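Local coordinates for periplasmic solute binding protein (Pectobacterium atrosepticum, PDB 4RY1) that probably binds a sugar in the periplasm and delivers it to an ABC-type importer, at residues A[78-83]-A[106-111]; A[176-182]-A[277-283]; A[188-193]-A[407-411]. All coordinates share one frame. Residue numbers count along the deposited sequence, not the author numbering.

Contact 1 (A[78-83]-A[106-111]); sequences GFYDLN and GKLQGL
An Asx turn at D81 docks the loop 78-83 on the start of strand 107-123, in the mixed sheet of a periplasmic-binding-protein fold. This strand follows 103-104 in a β-hairpin. G106, at positive phi (91/-12), leads into it. The end-to-end directions of the two segments are 86° apart, so they cross almost at right angles. CA atoms come closest at D81-L108 (5.2 Å) and F79-Q109 (5.5 Å).

L108 is the centre. Its backbone is held through both its N and its O, by neighbouring residues of the loop: L108 N donates to D81 OD1 (3.0 Å), and L82 N donates to L108 O (3.0 Å, nearly straight at 171°). D81 OD1 also accepts from N83 N at 3.1 Å, which closes the Asx turn; chi1 of D81 is t. L82 and N83 then start a 3-10 turn.

L82 (m, t) points toward the strand. Its CB lies 3.8 Å from L108 CD2, with L108 in the t, p rotamer. L82 CD1 reaches on to L111 CB at 3.9 Å. Outside the segments, M306 of helix 299-310 packs on both L82 and L111, and L91 and A102 touch L108.

Q109 has its CA-CB bond directed away, but chi1 and chi2 near -60° fold the side chain back against the G78-F79 backbone. G78 has positive phi (79/171), and a CB there would sit tight against that amide. The F79 side chain (chi1 m) packs on A291 and S73.

One water ties the backbones together, donating to Y80 O and to Q109 O, each at 2.8 Å.

Contact 2 (A[176-182]-A[277-283]); sequences RSYMAQK and AKDSGLT
Three hydrogen bonds pin loop 277-283, which leads into strand 284-292 of the mixed sheet, against segment 176-182 of helix 169-183. S177 OG donates to G281 O at 2.7 Å. Q181 supplies the other two: its backbone O accepts from K278 N (2.9 Å), and its NE2 donates to S280 O (3.0 Å). The Q181 side chain is extended past CB (m, t), and its OE1 takes W138 NE1. G281 O also accepts from T283 OG1 at 2.9 Å. A water links R176 NH1 (2.7 Å) to L282 O (2.8 Å), while R176 NE pairs with D186.

The loop shape comes from two overlapping turns. D279 OD2 accepts from G281 N (2.9 Å) in an Asx turn, and S280 OG accepts from L282 N (3.1 Å) in an ST turn. G281 is left-handed (70/13), and a CB on it would clash with S177 OG.

S177 CA is 4.5 Å from G281 CA, and Q181 CA is 4.7 Å from D279 CA. Q181 CA makes a CH...O contact with D279 O (3.4 Å), and Q181 CB meets A277 CB at 3.9 Å.

This is helix-to-loop packing in the solute-binding-protein fold. D279 and S280 bind the 358-361 region, S177 OG hydrogen-bonds a glycerol, probably from the crystallisation liquor, S177 touches Y247 of strand 245-249, and Y178 stacks on F208 of helix 199-214.

Contact 3 (A[188-193]-A[407-411]); sequences IDEKKQ and KRAIR
A small antiparallel β-hairpin, 188-189 with 194-195, receives the C-terminal end of helix 391-409. Its connecting turn carries an Asx motif: D189 OD1 accepts from K192 N at 3.1 Å. Residues 190-192 are helical in phi/psi, and Q193 is left-handed (55/48). I410 leaves the helix at -99/130. Q193 CA is 5.3 Å from K407 CA.

The packing centres on I410 (m, t), which points toward the hairpin. I410 CD1 lies 4.1 Å from I188 CG2. I410 CG2 lies 3.8 Å from Q193 CG and 3.5 Å from E190 O. Q193 has the most surface covered; its side chain (m, t) reaches along the helix end.

Among the polar groups, E190 turns its carboxylate to S365 and R74. D189 OD2 forms a salt bridge with the poorly ordered K192 NZ (3.4 Å). A single hydrogen bond joins the two segments: K407 folds back (chi1 and chi2 both near -87°), and its NZ donates to Q193 OE1 at 2.9 Å.

Overall arrangement
Contact 2 is the buried one. Contacts 1 and 3 are partly buried, each with its centre about 21 Å from the centre of the chain. Contact 1 belongs to the lobe holding the N-terminal strands; contacts 2 and 3 lie in the other lobe. One main-chain bond, one bond to an aspartate and leucine packing serve contact 1. Dense polar bonding serves contact 2, and contact 3 rests on isoleucine packing and a glutamine-lysine hydrogen bond. No two contacts touch. Contacts 2 and 3 come within about 7 Å at their nearest atoms. D186, a partner of contact 2, also reaches I188, and the 362-365 region meets both. Helix 69-74 lies beside contacts 1 and 3.

Contact 1 (A[78-83]-A[106-111])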
ATOM      1  N   GLY A  78      -7.632  11.698  17.894  1.00 15.72           N
ATOM      2  CA  GLY A  78      -6.378  12.111  17.303  1.00 17.13           C
ATOM      3  C   GLY A  78      -5.182  11.658  18.108  1.00 16.92           C
ATOM      4  O   GLY A  78      -5.280  11.129  19.219  1.00 18.42           O
ATOM      5  N   PHE A  79      -4.043  11.867  17.491  1.00 13.63           N
ATOM      6  CA  PHE A  79      -2.759  11.562  18.071  1.00 13.28           C
ATOM      7  C   PHE A  79      -2.093  12.831  18.599  1.00 14.22           C
ATOM      8  O   PHE A  79      -2.589  13.970  18.403  1.00 15.53           O
ATOM      9  CB  PHE A  79      -1.907  10.824  17.035  1.00 13.31           C
ATOM     10  CG  PHE A  79      -2.468   9.476  16.660  1.00 12.24           C
ATOM     11  CD1 PHE A  79      -2.539   8.441  17.593  1.00 14.87           C
ATOM     12  CD2 PHE A  79      -2.990   9.245  15.401  1.00 14.14           C
ATOM     13  CE1 PHE A  79      -3.076   7.215  17.266  1.00 15.08           C
ATOM     14  CE2 PHE A  79      -3.518   8.001  15.073  1.00 14.56           C
ATOM     15  CZ  PHE A  79      -3.553   6.985  16.004  1.00 14.64           C
ATOM     16  N   TYR A  80      -0.965  12.649  19.279  1.00 12.28           N
ATOM     17  CA  TYR A  80      -0.171  13.789  19.684  1.00 13.52           C
ATOM     18  C   TYR A  80       0.252  14.599  18.451  1.00 14.24           C
ATOM     19  O   TYR A  80       0.748  14.031  17.463  1.00 15.02           O
ATOM     20  CB  TYR A  80       1.030  13.315  20.478  1.00 13.27           C
ATOM     21  CG  TYR A  80       1.958  14.403  20.955  1.00 12.80           C
ATOM     22  CD1 TYR A  80       1.809  14.956  22.221  1.00 15.36           C
ATOM     23  CD2 TYR A  80       3.042  14.829  20.173  1.00 15.24           C
ATOM     24  CE1 TYR A  80       2.678  15.927  22.690  1.00 15.76           C
ATOM     25  CE2 TYR A  80       3.898  15.803  20.626  1.00 15.87           C
ATOM     26  CZ  TYR A  80       3.724  16.343  21.891  1.00 16.01           C
ATOM     27  OH  TYR A  80       4.630  17.294  22.308  1.00 17.99           O
ATOM     28  N   ASP A  81       0.078  15.910  18.524  1.00 14.19           N
ATOM     29  CA  ASP A  81       0.392  16.788  17.396  1.00 13.53           C
ATOM     30  C   ASP A  81       1.904  16.922  17.215  1.00 14.11           C
ATOM     31  O   ASP A  81       2.593  17.611  17.979  1.00 14.14           O
ATOM     32  CB  ASP A  81      -0.239  18.152  17.624  1.00 14.20           C
ATOM     33  CG  ASP A  81       0.020  19.137  16.514  1.00 16.02           C
ATOM     34  OD1 ASP A  81       0.638  18.791  15.483  1.00 15.32           O
ATOM     35  OD2 ASP A  81      -0.405  20.305  16.711  1.00 19.77           O
ATOM     36  N   LEU A  82       2.418  16.276  16.169  1.00 12.76           N
ATOM     37  CA  LEU A  82       3.871  16.247  15.933  1.00 12.85           C
ATOM     38  C   LEU A  82       4.496  17.603  15.607  1.00 13.82           C
ATOM     39  O   LEU A  82       5.702  17.766  15.750  1.00 14.86           O
ATOM     40  CB  LEU A  82       4.228  15.263  14.832  1.00 12.91           C
ATOM     41  CG  LEU A  82       3.843  13.802  15.085  1.00 12.28           C
ATOM     42  CD1 LEU A  82       4.333  12.954  13.926  1.00 12.54           C
ATOM     43  CD2 LEU A  82       4.414  13.243  16.372  1.00 13.01           C
ATOM     44  N   ASN A  83       3.679  18.584  15.219  1.00 13.43           N
ATOM     45  CA  ASN A  83       4.203  19.945  15.073  1.00 13.98           C
ATOM     46  C   ASN A  83       4.771  20.477  16.388  1.00 16.39           C
ATOM     47  O   ASN A  83       5.624  21.352  16.364  1.00 18.90           O
ATOM     48  CB  ASN A  83       3.160  20.933  14.506  1.00 15.94           C
ATOM     49  CG  ASN A  83       2.687  20.578  13.103  1.00 15.33           C
ATOM     50  OD1 ASN A  83       1.475  20.678  12.775  1.00 19.42           O
ATOM     51  ND2 ASN A  83       3.614  20.216  12.259  1.00 16.03           N
ATOM     52  N   GLY A 106      -4.825  20.946  10.663  1.00 15.82           N
ATOM     53  CA  GLY A 106      -3.644  21.686  11.098  1.00 17.40           C
ATOM     54  C   GLY A 106      -2.703  20.961  12.041  1.00 17.76           C
ATOM     55  O   GLY A 106      -1.594  21.433  12.257  1.00 20.53           O
ATOM     56  N   LYS A 107      -3.139  19.820  12.592  1.00 14.65           N
ATOM     57  CA  LYS A 107      -2.341  19.046  13.539  1.00 16.03           C
ATOM     58  C   LYS A 107      -1.749  17.829  12.837  1.00 14.27           C
ATOM     59  O   LYS A 107      -2.458  17.070  12.185  1.00 15.18           O
ATOM     60  CB  LYS A 107      -3.210  18.593  14.687  1.00 17.63           C
ATOM     61  CG  LYS A 107      -3.802  19.767  15.454  1.00 20.81           C
ATOM     62  CD  LYS A 107      -4.424  19.338  16.756  1.00 26.93           C
ATOM     63  CE  LYS A 107      -4.959  20.531  17.540  1.00 44.87           C
ATOM     64  NZ  LYS A 107      -6.260  20.995  16.994  1.00 39.37           N
ATOM     65  N   LEU A 108      -0.435  17.677  12.942  1.00 14.29           N
ATOM     66  CA  LEU A 108       0.261  16.584  12.247  1.00 13.36           C
ATOM     67  C   LEU A 108       0.099  15.275  13.011  1.00 11.70           C
ATOM     68  O   LEU A 108       0.596  15.137  14.122  1.00 14.50           O
ATOM     69  CB  LEU A 108       1.729  16.940  12.046  1.00 13.59           C
ATOM     70  CG  LEU A 108       2.563  15.907  11.282  1.00 14.17           C
ATOM     71  CD1 LEU A 108       2.020  15.656   9.888  1.00 14.79           C
ATOM     72  CD2 LEU A 108       4.011  16.353  11.206  1.00 15.25           C
ATOM     73  N   GLN A 109      -0.606  14.319  12.420  1.00 12.35           N
ATOM     74  CA  GLN A 109      -1.022  13.110  13.129  1.00 11.88           C
ATOM     75  C   GLN A 109       0.029  12.005  13.153  1.00 10.63           C
ATOM     76  O   GLN A 109      -0.039  11.104  13.983  1.00 12.35           O
ATOM     77  CB  GLN A 109      -2.314  12.552  12.508  1.00 12.45           C
ATOM     78  CG  GLN A 109      -3.487  13.523  12.543  1.00 14.05           C
ATOM     79  CD  GLN A 109      -3.793  13.960  13.959  1.00 13.42           C
ATOM     80  OE1 GLN A 109      -3.699  15.159  14.310  1.00 17.85           O
ATOM     81  NE2 GLN A 109      -4.136  13.010  14.783  1.00 11.36           N
ATOM     82  N   GLY A 110       0.953  12.048  12.200  1.00 12.27           N
ATOM     83  CA  GLY A 110       1.945  10.996  12.049  1.00 11.02           C
ATOM     84  C   GLY A 110       3.027  11.447  11.092  1.00 11.98           C
ATOM     85  O   GLY A 110       2.824  12.364  10.315  1.00 13.59           O
ATOM     86  N   LEU A 111       4.186  10.802  11.178  1.00 10.99           N
ATOM     87  CA  LEU A 111       5.321  11.154  10.345  1.00 11.86           C
ATOM     88  C   LEU A 111       5.500  10.024   9.300  1.00 10.57           C
ATOM     89  O   LEU A 111       5.764   8.873   9.668  1.00 11.05           O
ATOM     90  CB  LEU A 111       6.578  11.276  11.183  1.00 12.43           C
ATOM     91  CG  LEU A 111       7.861  11.719  10.497  1.00 14.45           C
ATOM     92  CD1 LEU A 111       7.671  12.988   9.662  1.00 16.42           C
ATOM     93  CD2 LEU A 111       8.938  11.912  11.573  1.00 16.13           C
TER
HETATM   94  O   HOH W   1       1.486  11.612  16.282  1.00 13.49           O
HETATM   95  O   HOH W   2      -0.199  22.154  14.840  1.00 19.75           O

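Contact 2 (A[176-182]-A[277-283])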
ATOM      1  N   ARG A 176      -9.469   2.168 -10.413  1.00 16.23           N
ATOM      2  CA  ARG A 176      -9.465   3.597 -10.054  1.00 16.90           C
ATOM      3  C   ARG A 176      -8.453   4.384 -10.889  1.00 18.26           C
ATOM      4  O   ARG A 176      -8.739   5.515 -11.332  1.00 19.33           O
ATOM      5  CB  ARG A 176      -9.150   3.776  -8.571  1.00 18.62           C
ATOM      6  CG  ARG A 176      -9.181   5.237  -8.152  1.00 22.76           C
ATOM      7  CD  ARG A 176      -7.905   5.656  -7.490  1.00 24.36           C
ATOM      8  NE  ARG A 176      -7.796   7.085  -7.224  1.00 19.13           N
ATOM      9  CZ  ARG A 176      -6.799   7.839  -7.650  1.00 18.78           C
ATOM     10  NH1 ARG A 176      -5.783   7.306  -8.308  1.00 22.37           N
ATOM     11  NH2 ARG A 176      -6.786   9.137  -7.368  1.00 21.34           N
ATOM     12  N   SER A 177      -7.271   3.807 -11.099  1.00 17.67           N
ATOM     13  CA  SER A 177      -6.215   4.470 -11.863  1.00 19.01           C
ATOM     14  C   SER A 177      -6.666   4.628 -13.329  1.00 20.87           C
ATOM     15  O   SER A 177      -6.544   5.710 -13.933  1.00 22.05           O
ATOM     16  CB  SER A 177      -4.891   3.682 -11.749  1.00 19.58           C
ATOM     17  OG  SER A 177      -3.794   4.356 -12.321  1.00 24.13           O
ATOM     18  N   TYR A 178      -7.223   3.554 -13.877  1.00 19.26           N
ATOM     19  CA  TYR A 178      -7.822   3.585 -15.217  1.00 19.96           C
ATOM     20  C   TYR A 178      -8.858   4.708 -15.359  1.00 20.66           C
ATOM     21  O   TYR A 178      -8.830   5.497 -16.312  1.00 22.43           O
ATOM     22  CB  TYR A 178      -8.485   2.240 -15.537  1.00 20.48           C
ATOM     23  CG  TYR A 178      -9.291   2.214 -16.824  1.00 21.93           C
ATOM     24  CD1 TYR A 178      -8.660   2.073 -18.060  1.00 26.22           C
ATOM     25  CD2 TYR A 178     -10.690   2.285 -16.805  1.00 28.52           C
ATOM     26  CE1 TYR A 178      -9.390   2.032 -19.238  1.00 25.97           C
ATOM     27  CE2 TYR A 178     -11.427   2.226 -17.981  1.00 28.55           C
ATOM     28  CZ  TYR A 178     -10.768   2.105 -19.193  1.00 27.06           C
ATOM     29  OH  TYR A 178     -11.471   2.067 -20.383  1.00 30.88           O
ATOM     30  N   MET A 179      -9.774   4.763 -14.407  1.00 19.68           N
ATOM     31  CA  MET A 179     -10.859   5.749 -14.441  1.00 22.12           C
ATOM     32  C   MET A 179     -10.359   7.178 -14.238  1.00 21.40           C
ATOM     33  O   MET A 179     -10.935   8.130 -14.771  1.00 22.14           O
ATOM     34  CB  MET A 179     -11.935   5.413 -13.416  1.00 20.97           C
ATOM     35  CG  MET A 179     -12.625   4.073 -13.649  1.00 19.80           C
ATOM     36  SD  MET A 179     -13.754   3.949 -15.103  1.00 16.44           S
ATOM     37  CE  MET A 179     -15.159   4.886 -14.480  1.00 22.16           C
ATOM     38  N   ALA A 180      -9.277   7.326 -13.483  1.00 19.23           N
ATOM     39  CA  ALA A 180      -8.671   8.658 -13.303  1.00 19.49           C
ATOM     40  C   ALA A 180      -8.049   9.131 -14.619  1.00 19.96           C
ATOM     41  O   ALA A 180      -8.161  10.302 -14.989  1.00 22.66           O
ATOM     42  CB  ALA A 180      -7.631   8.645 -12.206  1.00 19.54           C
ATOM     43  N   GLN A 181      -7.386   8.212 -15.310  1.00 19.87           N
ATOM     44  CA  GLN A 181      -6.828   8.490 -16.641  1.00 20.21           C
ATOM     45  C   GLN A 181      -7.899   8.871 -17.639  1.00 23.21           C
ATOM     46  O   GLN A 181      -7.731   9.799 -18.431  1.00 25.77           O
ATOM     47  CB  GLN A 181      -6.098   7.274 -17.169  1.00 22.13           C
ATOM     48  CG  GLN A 181      -4.838   6.977 -16.389  1.00 21.05           C
ATOM     49  CD  GLN A 181      -4.152   5.731 -16.887  1.00 22.99           C
ATOM     50  OE1 GLN A 181      -4.604   5.095 -17.834  1.00 22.92           O
ATOM     51  NE2 GLN A 181      -3.055   5.375 -16.253  1.00 20.40           N
ATOM     52  N   LYS A 182      -8.999   8.132 -17.587  1.00 22.39           N
ATOM     53  CA  LYS A 182     -10.091   8.304 -18.568  1.00 22.07           C
ATOM     54  C   LYS A 182     -10.908   9.568 -18.357  1.00 31.43           C
ATOM     55  O   LYS A 182     -11.262  10.278 -19.297  1.00 29.26           O
ATOM     56  CB  LYS A 182     -11.059   7.121 -18.512  1.00 23.14           C
ATOM     57  CG  LYS A 182     -12.182   7.231 -19.532  1.00 28.67           C
ATOM     58  CD  LYS A 182     -12.707   5.873 -19.919  1.00 32.28           C
ATOM     59  CE  LYS A 182     -13.502   5.970 -21.209  1.00 46.84           C
ATOM     60  NZ  LYS A 182     -14.711   5.119 -21.147  1.00 39.42           N
ATOM     61  N   ALA A 277      -4.436  10.223 -22.179  1.00 28.29           N
ATOM     62  CA  ALA A 277      -5.021  10.285 -20.846  1.00 23.86           C
ATOM     63  C   ALA A 277      -5.055  11.701 -20.313  1.00 22.03           C
ATOM     64  O   ALA A 277      -4.163  12.502 -20.564  1.00 30.26           O
ATOM     65  CB  ALA A 277      -4.242   9.404 -19.873  1.00 23.72           C
ATOM     66  N   LYS A 278      -6.054  11.949 -19.496  1.00 26.26           N
ATOM     67  CA  LYS A 278      -6.262  13.269 -18.880  1.00 36.22           C
ATOM     68  C   LYS A 278      -5.412  13.466 -17.630  1.00 54.25           C
ATOM     69  O   LYS A 278      -5.143  14.591 -17.185  1.00 38.68           O
ATOM     70  CB  LYS A 278      -7.720  13.433 -18.490  1.00 30.67           C
ATOM     71  CG  LYS A 278      -8.707  13.272 -19.629  1.00 28.26           C
ATOM     72  CD  LYS A 278     -10.040  13.870 -19.208  1.00 32.90           C
ATOM     73  CE  LYS A 278     -11.223  13.506 -20.101  1.00 33.53           C
ATOM     74  NZ  LYS A 278     -11.565  14.558 -21.100  1.00 39.05           N
ATOM     75  N   ASP A 279      -5.027  12.344 -17.059  1.00 25.64           N
ATOM     76  CA  ASP A 279      -4.268  12.291 -15.815  1.00 21.71           C
ATOM     77  C   ASP A 279      -3.429  11.031 -15.853  1.00 23.47           C
ATOM     78  O   ASP A 279      -3.802  10.069 -16.513  1.00 22.44           O
ATOM     79  CB  ASP A 279      -5.195  12.214 -14.619  1.00 23.56           C
ATOM     80  CG  ASP A 279      -4.468  12.447 -13.312  1.00 22.56           C
ATOM     81  OD1 ASP A 279      -4.149  13.610 -13.005  1.00 23.78           O
ATOM     82  OD2 ASP A 279      -4.216  11.475 -12.573  1.00 23.47           O
ATOM     83  N   SER A 280      -2.302  11.041 -15.153  1.00 19.95           N
ATOM     84  CA  SER A 280      -1.441   9.858 -15.108  1.00 21.20           C
ATOM     85  C   SER A 280      -2.076   8.714 -14.325  1.00 18.61           C
ATOM     86  O   SER A 280      -1.767   7.543 -14.562  1.00 21.50           O
ATOM     87  CB  SER A 280      -0.094  10.199 -14.489  1.00 20.15           C
ATOM     88  OG  SER A 280      -0.248  10.484 -13.110  1.00 20.48           O
ATOM     89  N   GLY A 281      -2.928   9.046 -13.367  1.00 17.79           N
ATOM     90  CA  GLY A 281      -3.492   8.019 -12.494  1.00 17.55           C
ATOM     91  C   GLY A 281      -2.471   7.426 -11.535  1.00 19.07           C
ATOM     92  O   GLY A 281      -2.743   6.418 -10.908  1.00 18.52           O
ATOM     93  N   LEU A 282      -1.306   8.066 -11.413  1.00 17.41           N
ATOM     94  CA  LEU A 282      -0.258   7.627 -10.483  1.00 16.05           C
ATOM     95  C   LEU A 282      -0.798   7.666  -9.074  1.00 16.24           C
ATOM     96  O   LEU A 282      -1.346   8.663  -8.629  1.00 17.20           O
ATOM     97  CB  LEU A 282       0.981   8.525 -10.564  1.00 18.59           C
ATOM     98  CG  LEU A 282       2.171   8.165  -9.671  1.00 19.43           C
ATOM     99  CD1 LEU A 282       2.708   6.804 -10.059  1.00 23.57           C
ATOM    100  CD2 LEU A 282       3.263   9.225  -9.703  1.00 21.93           C
ATOM    101  N   THR A 283      -0.639   6.556  -8.387  1.00 16.11           N
ATOM    102  CA  THR A 283      -1.328   6.334  -7.102  1.00 14.72           C
ATOM    103  C   THR A 283      -0.282   6.143  -6.016  1.00 17.11           C
ATOM    104  O   THR A 283       0.468   5.173  -6.023  1.00 14.13           O
ATOM    105  CB  THR A 283      -2.251   5.118  -7.216  1.00 17.67           C
ATOM    106  OG1 THR A 283      -3.175   5.367  -8.288  1.00 18.06           O
ATOM    107  CG2 THR A 283      -3.024   4.856  -5.929  1.00 18.29           C
TER
HETATM  108  O   HOH W   3      -4.019   9.335  -8.839  1.00 24.51           O

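Contact 3 (A[188-193]-A[407-411])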
ATOM      1  N   ILE A 188     -14.006   8.611  -4.931  1.00 19.56           N
ATOM      2  CA  ILE A 188     -14.684   9.101  -3.700  1.00 19.48           C
ATOM      3  C   ILE A 188     -14.949  10.613  -3.790  1.00 20.54           C
ATOM      4  O   ILE A 188     -14.070  11.374  -4.189  1.00 22.66           O
ATOM      5  CB  ILE A 188     -13.838   8.852  -2.422  1.00 18.41           C
ATOM      6  CG1 ILE A 188     -13.333   7.404  -2.351  1.00 20.60           C
ATOM      7  CG2 ILE A 188     -14.596   9.272  -1.161  1.00 19.70           C
ATOM      8  CD1 ILE A 188     -14.435   6.384  -2.184  1.00 20.11           C
ATOM      9  N   ASP A 189     -16.159  11.010  -3.407  1.00 19.24           N
ATOM     10  CA  ASP A 189     -16.518  12.419  -3.162  1.00 21.78           C
ATOM     11  C   ASP A 189     -16.674  12.600  -1.659  1.00 21.14           C
ATOM     12  O   ASP A 189     -17.731  12.304  -1.113  1.00 22.52           O
ATOM     13  CB  ASP A 189     -17.827  12.822  -3.883  1.00 22.12           C
ATOM     14  CG  ASP A 189     -18.087  14.317  -3.824  1.00 26.79           C
ATOM     15  OD1 ASP A 189     -17.673  14.959  -2.835  1.00 27.74           O
ATOM     16  OD2 ASP A 189     -18.718  14.859  -4.750  1.00 31.27           O
ATOM     17  N   GLU A 190     -15.622  13.070  -0.989  1.00 20.13           N
ATOM     18  CA  GLU A 190     -15.672  13.189   0.471  1.00 20.33           C
ATOM     19  C   GLU A 190     -16.701  14.215   0.968  1.00 22.00           C
ATOM     20  O   GLU A 190     -17.369  13.991   1.978  1.00 26.25           O
ATOM     21  CB  GLU A 190     -14.299  13.478   1.053  1.00 20.57           C
ATOM     22  CG  GLU A 190     -13.337  12.322   0.811  1.00 20.04           C
ATOM     23  CD  GLU A 190     -11.985  12.510   1.469  1.00 21.57           C
ATOM     24  OE1 GLU A 190     -11.892  13.314   2.426  1.00 22.21           O
ATOM     25  OE2 GLU A 190     -11.020  11.837   1.031  1.00 19.36           O
ATOM     26  N   LYS A 191     -16.843  15.310   0.236  1.00 22.87           N
ATOM     27  CA  LYS A 191     -17.852  16.343   0.557  1.00 29.56           C
ATOM     28  C   LYS A 191     -19.284  15.777   0.577  1.00 27.82           C
ATOM     29  O   LYS A 191     -20.089  16.057   1.482  1.00 30.31           O
ATOM     30  CB  LYS A 191     -17.782  17.487  -0.462  1.00 34.41           C
ATOM     31  CG  LYS A 191     -16.493  18.293  -0.417  1.00 37.29           C
ATOM     32  CD  LYS A 191     -16.145  18.862  -1.791  1.00 98.93           C
ATOM     33  CE  LYS A 191     -15.172  20.035  -1.724  1.00 93.96           C
ATOM     34  NZ  LYS A 191     -15.835  21.366  -1.819  1.00 62.62           N
ATOM     35  N   LYS A 192     -19.589  14.976  -0.441  1.00 26.23           N
ATOM     36  CA  LYS A 192     -20.919  14.350  -0.570  1.00 28.31           C
ATOM     37  C   LYS A 192     -21.073  13.061   0.245  1.00 32.48           C
ATOM     38  O   LYS A 192     -22.167  12.497   0.320  1.00 46.30           O
ATOM     39  CB  LYS A 192     -21.246  14.056  -2.033  1.00 48.49           C
ATOM     40  CG  LYS A 192     -21.342  15.271  -2.942  1.00 98.21           C
ATOM     41  CD  LYS A 192     -22.088  14.887  -4.218  1.00127.45           C
ATOM     42  CE  LYS A 192     -21.823  15.774  -5.431  1.00 79.26           C
ATOM     43  NZ  LYS A 192     -21.259  17.124  -5.164  1.00103.27           N
ATOM     44  N   GLN A 193     -19.963  12.597   0.831  1.00 23.58           N
ATOM     45  CA  GLN A 193     -19.893  11.341   1.605  1.00 25.90           C
ATOM     46  C   GLN A 193     -20.396  10.182   0.775  1.00 22.67           C
ATOM     47  O   GLN A 193     -21.182   9.355   1.235  1.00 26.55           O
ATOM     48  CB  GLN A 193     -20.673  11.470   2.905  1.00 28.66           C
ATOM     49  CG  GLN A 193     -20.134  12.641   3.689  1.00 28.33           C
ATOM     50  CD  GLN A 193     -20.795  12.922   5.010  1.00 48.18           C
ATOM     51  OE1 GLN A 193     -21.782  12.294   5.403  1.00 69.15           O
ATOM     52  NE2 GLN A 193     -20.247  13.904   5.715  1.00 65.22           N
ATOM     53  N   LYS A 407     -21.397   7.045   4.244  1.00 25.73           N
ATOM     54  CA  LYS A 407     -22.123   7.984   5.105  1.00 24.01           C
ATOM     55  C   LYS A 407     -21.814   7.762   6.586  1.00 25.76           C
ATOM     56  O   LYS A 407     -21.859   8.680   7.394  1.00 29.43           O
ATOM     57  CB  LYS A 407     -23.615   7.899   4.823  1.00 30.30           C
ATOM     58  CG  LYS A 407     -23.987   8.826   3.681  1.00 52.86           C
ATOM     59  CD  LYS A 407     -24.269  10.214   4.235  1.00 72.19           C
ATOM     60  CE  LYS A 407     -24.173  11.327   3.205  1.00 81.33           C
ATOM     61  NZ  LYS A 407     -24.197  12.661   3.876  1.00 54.18           N
ATOM     62  N   ARG A 408     -21.482   6.524   6.918  1.00 23.14           N
ATOM     63  CA  ARG A 408     -21.007   6.172   8.253  1.00 25.05           C
ATOM     64  C   ARG A 408     -19.551   6.569   8.477  1.00 24.94           C
ATOM     65  O   ARG A 408     -19.195   7.119   9.519  1.00 29.03           O
ATOM     66  CB  ARG A 408     -21.193   4.671   8.510  1.00 30.89           C
ATOM     67  CG  ARG A 408     -22.436   4.347   9.319  1.00 33.31           C
ATOM     68  CD  ARG A 408     -22.491   2.890   9.737  1.00 43.35           C
ATOM     69  NE  ARG A 408     -22.503   1.960   8.607  1.00 84.13           N
ATOM     70  CZ  ARG A 408     -21.484   1.178   8.251  1.00 52.95           C
ATOM     71  NH1 ARG A 408     -20.336   1.217   8.920  1.00 45.11           N
ATOM     72  NH2 ARG A 408     -21.606   0.369   7.202  1.00 68.27           N
ATOM     73  N   ALA A 409     -18.719   6.269   7.485  1.00 22.53           N
ATOM     74  CA  ALA A 409     -17.261   6.409   7.607  1.00 21.82           C
ATOM     75  C   ALA A 409     -16.764   7.848   7.476  1.00 22.26           C
ATOM     76  O   ALA A 409     -15.814   8.258   8.141  1.00 22.53           O
ATOM     77  CB  ALA A 409     -16.575   5.543   6.560  1.00 22.59           C
ATOM     78  N   ILE A 410     -17.387   8.595   6.581  1.00 21.86           N
ATOM     79  CA  ILE A 410     -16.963   9.970   6.295  1.00 21.23           C
ATOM     80  C   ILE A 410     -17.817  10.996   7.009  1.00 33.04           C
ATOM     81  O   ILE A 410     -19.049  10.982   6.891  1.00 36.38           O
ATOM     82  CB  ILE A 410     -17.100  10.312   4.810  1.00 20.28           C
ATOM     83  CG1 ILE A 410     -16.407   9.252   3.963  1.00 19.59           C
ATOM     84  CG2 ILE A 410     -16.591  11.733   4.555  1.00 23.63           C
ATOM     85  CD1 ILE A 410     -16.410   9.523   2.477  1.00 19.74           C
ATOM     86  N   ARG A 411     -17.171  11.927   7.699  1.00 37.40           N
ATOM     87  CA  ARG A 411     -17.922  12.962   8.413  1.00 33.59           C
ATOM     88  C   ARG A 411     -17.267  14.324   8.412  1.00 59.17           C
ATOM     89  O   ARG A 411     -17.965  15.336   8.345  1.00 79.26           O
ATOM     90  CB  ARG A 411     -18.153  12.500   9.825  1.00 42.34           C
ATOM     91  CG  ARG A 411     -18.830  11.149   9.820  1.00 40.79           C
ATOM     92  CD  ARG A 411     -18.251  10.238  10.851  1.00 36.00           C
ATOM     93  NE  ARG A 411     -19.332   9.730  11.674  1.00 54.89           N
ATOM     94  CZ  ARG A 411     -19.191   9.402  12.949  1.00 52.79           C
ATOM     95  NH1 ARG A 411     -18.007   9.512  13.538  1.00 56.77           N
ATOM     96  NH2 ARG A 411     -20.237   8.959  13.636  1.00 69.96           N
ATOM     97  OXT ARG A 411     -16.044  14.444   8.478  1.00 80.88           O
TER